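Long-range contact in integron gene cassette protein HFX_CASS2 (Uncultured bacterium, PDB 3FXH), which is of unknown function but is encoded by a mobile integron gene cassette and is an all-helical protein that forms a two-chain assembly in the crystal: residues 24-38 against 120-132. Sequence-based numbering, arbitrary orientation.
Sequences NKHATSAVHEIIREI and AINICLAILREIN
Ala120 CB meets Ile38 CD1 in an antiparallel helix pair. The first and last helices of this all-helical protein, 24-43 and 116-131, lie side by side here; the axes of their short segments approach to 9.7 Å and run at 168° to each other. Phe62 of helix 62-69 touches both Ala120 and Ile38. Ile121 lays CG1 and CD1 against Ile38 CG2. Cys124 comes next, and its CB packs closely on Ile35 CG1 at 3.5 Å. Its SG stands beside the backbone N (chi1 -76°), which brings the sulfur against Ile34 CG2 at 3.7 Å. Leu125 adds the methyl CD2, which meets Ile35 CD1; its side chain also packs on His32 of the second subunit. Ile127 CG2 touches Val31 CG2. Leu128 passes alongside Val31 in the opposite sense and brings CD2 to 3.6 Å from Val31 CG1. The same CD2 meets the edge of the His32 ring, near the ring plane, at His32 CD2. Val31 is thus a knob in the hole formed by Cys124, Ile127, Leu128 and Ile131. Ile131 is a knob in the other direction, set among Asn24, Ala27, Thr28 and Val31. Its two branches part: CD1 reaches Ala27 CB and Val31 CG2, while CG2, anti to the backbone N, turns to Thr28 OG1 at 3.3 Å. That hydroxyl is bonded back to its own helix, from Thr28 OG1 to Asn24 O at 2.8 Å. With an alanine at Thr28, Asn24 O would probably keep only the backbone N-H of the two donors described here, and a gap would open beside Ile131 CG2. Thr28 OG1 lies tilted 32° from the carbonyl plane of Asn24, and Thr28 N reaches the same oxygen from the opposite face.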
loop_
_atom_site.group_PDB
_atom_site.type_symbol
_atom_site.label_atom_id
_atom_site.label_comp_id
_atom_site.label_asym_id
_atom_site.label_seq_id
_atom_site.Cartn_x
_atom_site.Cartn_y
_atom_site.Cartn_z
ATOM N N ASN A 24 -2.116 11.838 15.286
ATOM C CA ASN A 24 -2.079 10.477 14.755
ATOM C C ASN A 24 -3.012 10.344 13.572
ATOM O O ASN A 24 -2.723 9.636 12.608
ATOM C CB ASN A 24 -2.478 9.462 15.824
ATOM C CG ASN A 24 -1.390 9.237 16.850
ATOM O OD1 ASN A 24 -0.385 9.947 16.872
ATOM N ND2 ASN A 24 -1.584 8.245 17.710
ATOM N N LYS A 25 -4.146 11.032 13.655
ATOM C CA LYS A 25 -5.125 11.010 12.581
ATOM C C LYS A 25 -4.542 11.690 11.352
ATOM O O LYS A 25 -4.640 11.178 10.236
ATOM C CB LYS A 25 -6.427 11.701 13.019
ATOM C CG LYS A 25 -7.235 12.165 11.832
ATOM C CD LYS A 25 -8.701 11.875 12.009
ATOM C CE LYS A 25 -9.474 12.334 10.793
ATOM N NZ LYS A 25 -10.894 12.545 11.125
ATOM N N HIS A 26 -3.922 12.843 11.578
ATOM C CA HIS A 26 -3.177 13.550 10.537
ATOM C C HIS A 26 -2.092 12.643 9.942
ATOM O O HIS A 26 -1.997 12.472 8.720
ATOM C CB HIS A 26 -2.550 14.824 11.135
ATOM C CG HIS A 26 -1.973 15.764 10.121
ATOM N ND1 HIS A 26 -0.673 15.664 9.669
ATOM C CD2 HIS A 26 -2.509 16.834 9.488
ATOM C CE1 HIS A 26 -0.442 16.623 8.787
ATOM N NE2 HIS A 26 -1.538 17.348 8.662
ATOM N N ALA A 27 -1.274 12.062 10.812
ATOM C CA ALA A 27 -0.149 11.232 10.369
ATOM C C ALA A 27 -0.612 10.017 9.564
ATOM O O ALA A 27 -0.008 9.656 8.559
ATOM C CB ALA A 27 0.687 10.800 11.566
ATOM N N THR A 28 -1.688 9.387 10.017
ATOM C CA THR A 28 -2.290 8.270 9.295
ATOM C C THR A 28 -2.732 8.644 7.865
ATOM O O THR A 28 -2.436 7.942 6.889
ATOM C CB THR A 28 -3.466 7.722 10.102
ATOM O OG1 THR A 28 -2.958 7.197 11.328
ATOM C CG2 THR A 28 -4.195 6.620 9.337
ATOM N N SER A 29 -3.454 9.751 7.751
ATOM C CA SER A 29 -3.891 10.239 6.456
ATOM C C SER A 29 -2.716 10.595 5.576
ATOM O O SER A 29 -2.780 10.418 4.358
ATOM C CB SER A 29 -4.792 11.465 6.629
ATOM O OG SER A 29 -6.001 11.068 7.241
ATOM N N ALA A 30 -1.656 11.126 6.183
ATOM C CA ALA A 30 -0.452 11.481 5.434
ATOM C C ALA A 30 0.203 10.232 4.843
ATOM O O ALA A 30 0.660 10.242 3.694
ATOM C CB ALA A 30 0.535 12.226 6.329
ATOM N N VAL A 31 0.234 9.160 5.631
ATOM C CA VAL A 31 0.852 7.904 5.188
ATOM C C VAL A 31 -0.010 7.231 4.128
ATOM O O VAL A 31 0.506 6.667 3.167
ATOM C CB VAL A 31 1.146 6.925 6.382
ATOM C CG1 VAL A 31 1.555 5.548 5.861
ATOM C CG2 VAL A 31 2.241 7.481 7.275
ATOM N N HIS A 32 -1.328 7.302 4.280
ATOM C CA HIS A 32 -2.222 6.801 3.233
ATOM C C HIS A 32 -1.973 7.588 1.945
ATOM O O HIS A 32 -1.983 7.031 0.849
ATOM C CB HIS A 32 -3.701 6.912 3.654
ATOM C CG HIS A 32 -4.155 5.814 4.569
ATOM N ND1 HIS A 32 -5.375 5.189 4.436
ATOM C CD2 HIS A 32 -3.549 5.232 5.632
ATOM C CE1 HIS A 32 -5.507 4.279 5.385
ATOM N NE2 HIS A 32 -4.413 4.281 6.121
ATOM N N GLU A 33 -1.728 8.882 2.091
ATOM C CA GLU A 33 -1.406 9.731 0.955
ATOM C C GLU A 33 -0.091 9.342 0.277
ATOM O O GLU A 33 0.021 9.360 -0.952
ATOM C CB GLU A 33 -1.356 11.199 1.384
ATOM C CG GLU A 33 -0.628 12.080 0.409
ATOM C CD GLU A 33 -0.951 13.543 0.615
ATOM O OE1 GLU A 33 -0.107 14.276 1.161
ATOM O OE2 GLU A 33 -2.063 13.954 0.233
ATOM N N ILE A 34 0.922 9.022 1.072
ATOM C CA ILE A 34 2.168 8.568 0.479
ATOM C C ILE A 34 1.939 7.321 -0.357
ATOM O O ILE A 34 2.405 7.230 -1.486
ATOM C CB ILE A 34 3.234 8.268 1.537
ATOM C CG1 ILE A 34 3.687 9.569 2.205
ATOM C CG2 ILE A 34 4.430 7.563 0.897
ATOM C CD1 ILE A 34 4.439 9.348 3.528
ATOM N N ILE A 35 1.247 6.343 0.213
ATOM C CA ILE A 35 0.982 5.106 -0.517
ATOM C C ILE A 35 0.268 5.401 -1.835
ATOM O O ILE A 35 0.677 4.919 -2.891
ATOM C CB ILE A 35 0.200 4.074 0.332
ATOM C CG1 ILE A 35 1.050 3.647 1.538
ATOM C CG2 ILE A 35 -0.208 2.866 -0.544
ATOM C CD1 ILE A 35 0.364 2.638 2.481
ATOM N N ARG A 36 -0.772 6.221 -1.778
ATOM C CA ARG A 36 -1.502 6.617 -2.993
ATOM C C ARG A 36 -0.588 7.234 -4.059
ATOM O O ARG A 36 -0.633 6.845 -5.216
ATOM C CB ARG A 36 -2.632 7.601 -2.650
ATOM C CG ARG A 36 -3.399 8.124 -3.871
ATOM C CD ARG A 36 -4.260 9.329 -3.521
ATOM N NE ARG A 36 -3.458 10.544 -3.369
ATOM C CZ ARG A 36 -3.500 11.336 -2.302
ATOM N NH1 ARG A 36 -4.292 11.036 -1.288
ATOM N NH2 ARG A 36 -2.753 12.428 -2.252
ATOM N N GLU A 37 0.244 8.197 -3.677
ATOM C CA GLU A 37 1.083 8.887 -4.655
ATOM C C GLU A 37 2.218 8.012 -5.198
ATOM O O GLU A 37 2.609 8.133 -6.348
ATOM C CB GLU A 37 1.623 10.184 -4.070
ATOM C CG GLU A 37 0.496 11.178 -3.826
ATOM C CD GLU A 37 -0.224 11.548 -5.122
ATOM O OE1 GLU A 37 0.458 11.913 -6.115
ATOM O OE2 GLU A 37 -1.471 11.465 -5.147
ATOM N N ILE A 38 2.728 7.112 -4.370
ATOM C CA ILE A 38 3.732 6.183 -4.854
ATOM C C ILE A 38 3.073 5.241 -5.842
ATOM O O ILE A 38 3.648 4.952 -6.896
ATOM C CB ILE A 38 4.413 5.402 -3.714
ATOM C CG1 ILE A 38 5.275 6.341 -2.871
ATOM C CG2 ILE A 38 5.304 4.297 -4.280
ATOM C CD1 ILE A 38 5.970 5.608 -1.689
ATOM N N ALA A 120 9.045 0.992 -0.187
ATOM C CA ALA A 120 8.513 2.136 0.559
ATOM C C ALA A 120 7.058 1.915 0.963
ATOM O O ALA A 120 6.644 2.316 2.063
ATOM C CB ALA A 120 8.658 3.412 -0.251
ATOM N N ILE A 121 6.269 1.302 0.095
ATOM C CA ILE A 121 4.873 1.018 0.442
ATOM C C ILE A 121 4.784 0.044 1.622
ATOM O O ILE A 121 3.984 0.235 2.550
ATOM C CB ILE A 121 4.119 0.489 -0.763
ATOM C CG1 ILE A 121 3.910 1.632 -1.787
ATOM C CG2 ILE A 121 2.803 -0.161 -0.361
ATOM C CD1 ILE A 121 3.313 1.174 -3.092
ATOM N N ASN A 122 5.616 -0.992 1.602
ATOM C CA ASN A 122 5.660 -1.919 2.735
ATOM C C ASN A 122 6.065 -1.219 4.039
ATOM O O ASN A 122 5.480 -1.475 5.090
ATOM C CB ASN A 122 6.585 -3.101 2.428
ATOM C CG ASN A 122 5.920 -4.131 1.531
ATOM O OD1 ASN A 122 5.089 -4.900 1.985
ATOM N ND2 ASN A 122 6.280 -4.138 0.246
ATOM N N ILE A 123 7.057 -0.333 3.962
ATOM C CA ILE A 123 7.490 0.421 5.129
ATOM C C ILE A 123 6.352 1.334 5.612
ATOM O O ILE A 123 6.118 1.452 6.824
ATOM C CB ILE A 123 8.806 1.176 4.864
ATOM C CG1 ILE A 123 9.968 0.168 4.821
ATOM C CG2 ILE A 123 9.081 2.205 5.980
ATOM C CD1 ILE A 123 11.307 0.744 4.393
ATOM N N CYS A 124 5.603 1.917 4.673
ATOM C CA CYS A 124 4.425 2.696 5.073
ATOM C C CYS A 124 3.497 1.900 5.991
ATOM O O CYS A 124 2.957 2.444 6.941
ATOM C CB CYS A 124 3.644 3.203 3.867
ATOM S SG CYS A 124 4.446 4.615 3.057
ATOM N N LEU A 125 3.285 0.615 5.697
ATOM C CA LEU A 125 2.409 -0.199 6.542
ATOM C C LEU A 125 3.015 -0.408 7.916
ATOM O O LEU A 125 2.310 -0.443 8.919
ATOM C CB LEU A 125 2.088 -1.556 5.887
ATOM C CG LEU A 125 1.613 -1.513 4.430
ATOM C CD1 LEU A 125 1.582 -2.918 3.831
ATOM C CD2 LEU A 125 0.255 -0.872 4.320
ATOM N N ALA A 126 4.330 -0.558 7.971
ATOM C CA ALA A 126 4.994 -0.684 9.256
ATOM C C ALA A 126 4.802 0.610 10.052
ATOM O O ALA A 126 4.643 0.581 11.254
ATOM C CB ALA A 126 6.469 -0.989 9.070
ATOM N N ILE A 127 4.794 1.743 9.357
ATOM C CA ILE A 127 4.651 3.046 10.010
ATOM C C ILE A 127 3.230 3.210 10.539
ATOM O O ILE A 127 3.019 3.716 11.643
ATOM C CB ILE A 127 5.036 4.198 9.046
ATOM C CG1 ILE A 127 6.526 4.120 8.707
ATOM C CG2 ILE A 127 4.738 5.576 9.659
ATOM C CD1 ILE A 127 6.978 5.156 7.653
ATOM N N LEU A 128 2.257 2.748 9.760
ATOM C CA LEU A 128 0.866 2.784 10.183
ATOM C C LEU A 128 0.666 2.007 11.482
ATOM O O LEU A 128 -0.051 2.444 12.372
ATOM C CB LEU A 128 -0.046 2.217 9.093
ATOM C CG LEU A 128 -0.217 3.090 7.850
ATOM C CD1 LEU A 128 -1.082 2.354 6.840
ATOM C CD2 LEU A 128 -0.842 4.424 8.244
ATOM N N ARG A 129 1.288 0.841 11.577
ATOM C CA ARG A 129 1.236 0.066 12.811
ATOM C C ARG A 129 1.769 0.895 13.982
ATOM O O ARG A 129 1.187 0.917 15.078
ATOM C CB ARG A 129 2.058 -1.214 12.667
ATOM C CG ARG A 129 1.428 -2.272 11.780
ATOM C CD ARG A 129 2.158 -3.598 11.946
ATOM N NE ARG A 129 1.533 -4.679 11.191
ATOM C CZ ARG A 129 0.390 -5.269 11.531
ATOM N NH1 ARG A 129 -0.271 -4.872 12.609
ATOM N NH2 ARG A 129 -0.096 -6.255 10.787
ATOM N N GLU A 130 2.886 1.575 13.743
ATOM C CA GLU A 130 3.490 2.420 14.764
ATOM C C GLU A 130 2.542 3.524 15.212
ATOM O O GLU A 130 2.404 3.783 16.402
ATOM C CB GLU A 130 4.796 3.027 14.257
ATOM C CG GLU A 130 5.946 2.045 14.182
ATOM C CD GLU A 130 7.282 2.737 14.286
ATOM O OE1 GLU A 130 7.301 3.985 14.241
ATOM O OE2 GLU A 130 8.307 2.041 14.426
ATOM N N ILE A 131 1.892 4.174 14.252
ATOM C CA ILE A 131 0.967 5.266 14.554
ATOM C C ILE A 131 -0.276 4.785 15.315
ATOM O O ILE A 131 -0.746 5.451 16.236
ATOM C CB ILE A 131 0.515 5.981 13.258
ATOM C CG1 ILE A 131 1.724 6.576 12.534
ATOM C CG2 ILE A 131 -0.523 7.060 13.574
ATOM C CD1 ILE A 131 1.453 6.993 11.102
ATOM N N ASN A 132 -0.786 3.618 14.930
ATOM C CA ASN A 132 -2.072 3.118 15.413
ATOM C C ASN A 132 -1.969 2.291 16.694
ATOM O O ASN A 132 -1.008 2.414 17.452
ATOM C CB ASN A 132 -2.765 2.296 14.317
ATOM C CG ASN A 132 -2.935 3.074 13.014
ATOM O OD1 ASN A 132 -3.168 4.283 13.024
ATOM N ND2 ASN A 132 -2.821 2.375 11.885
#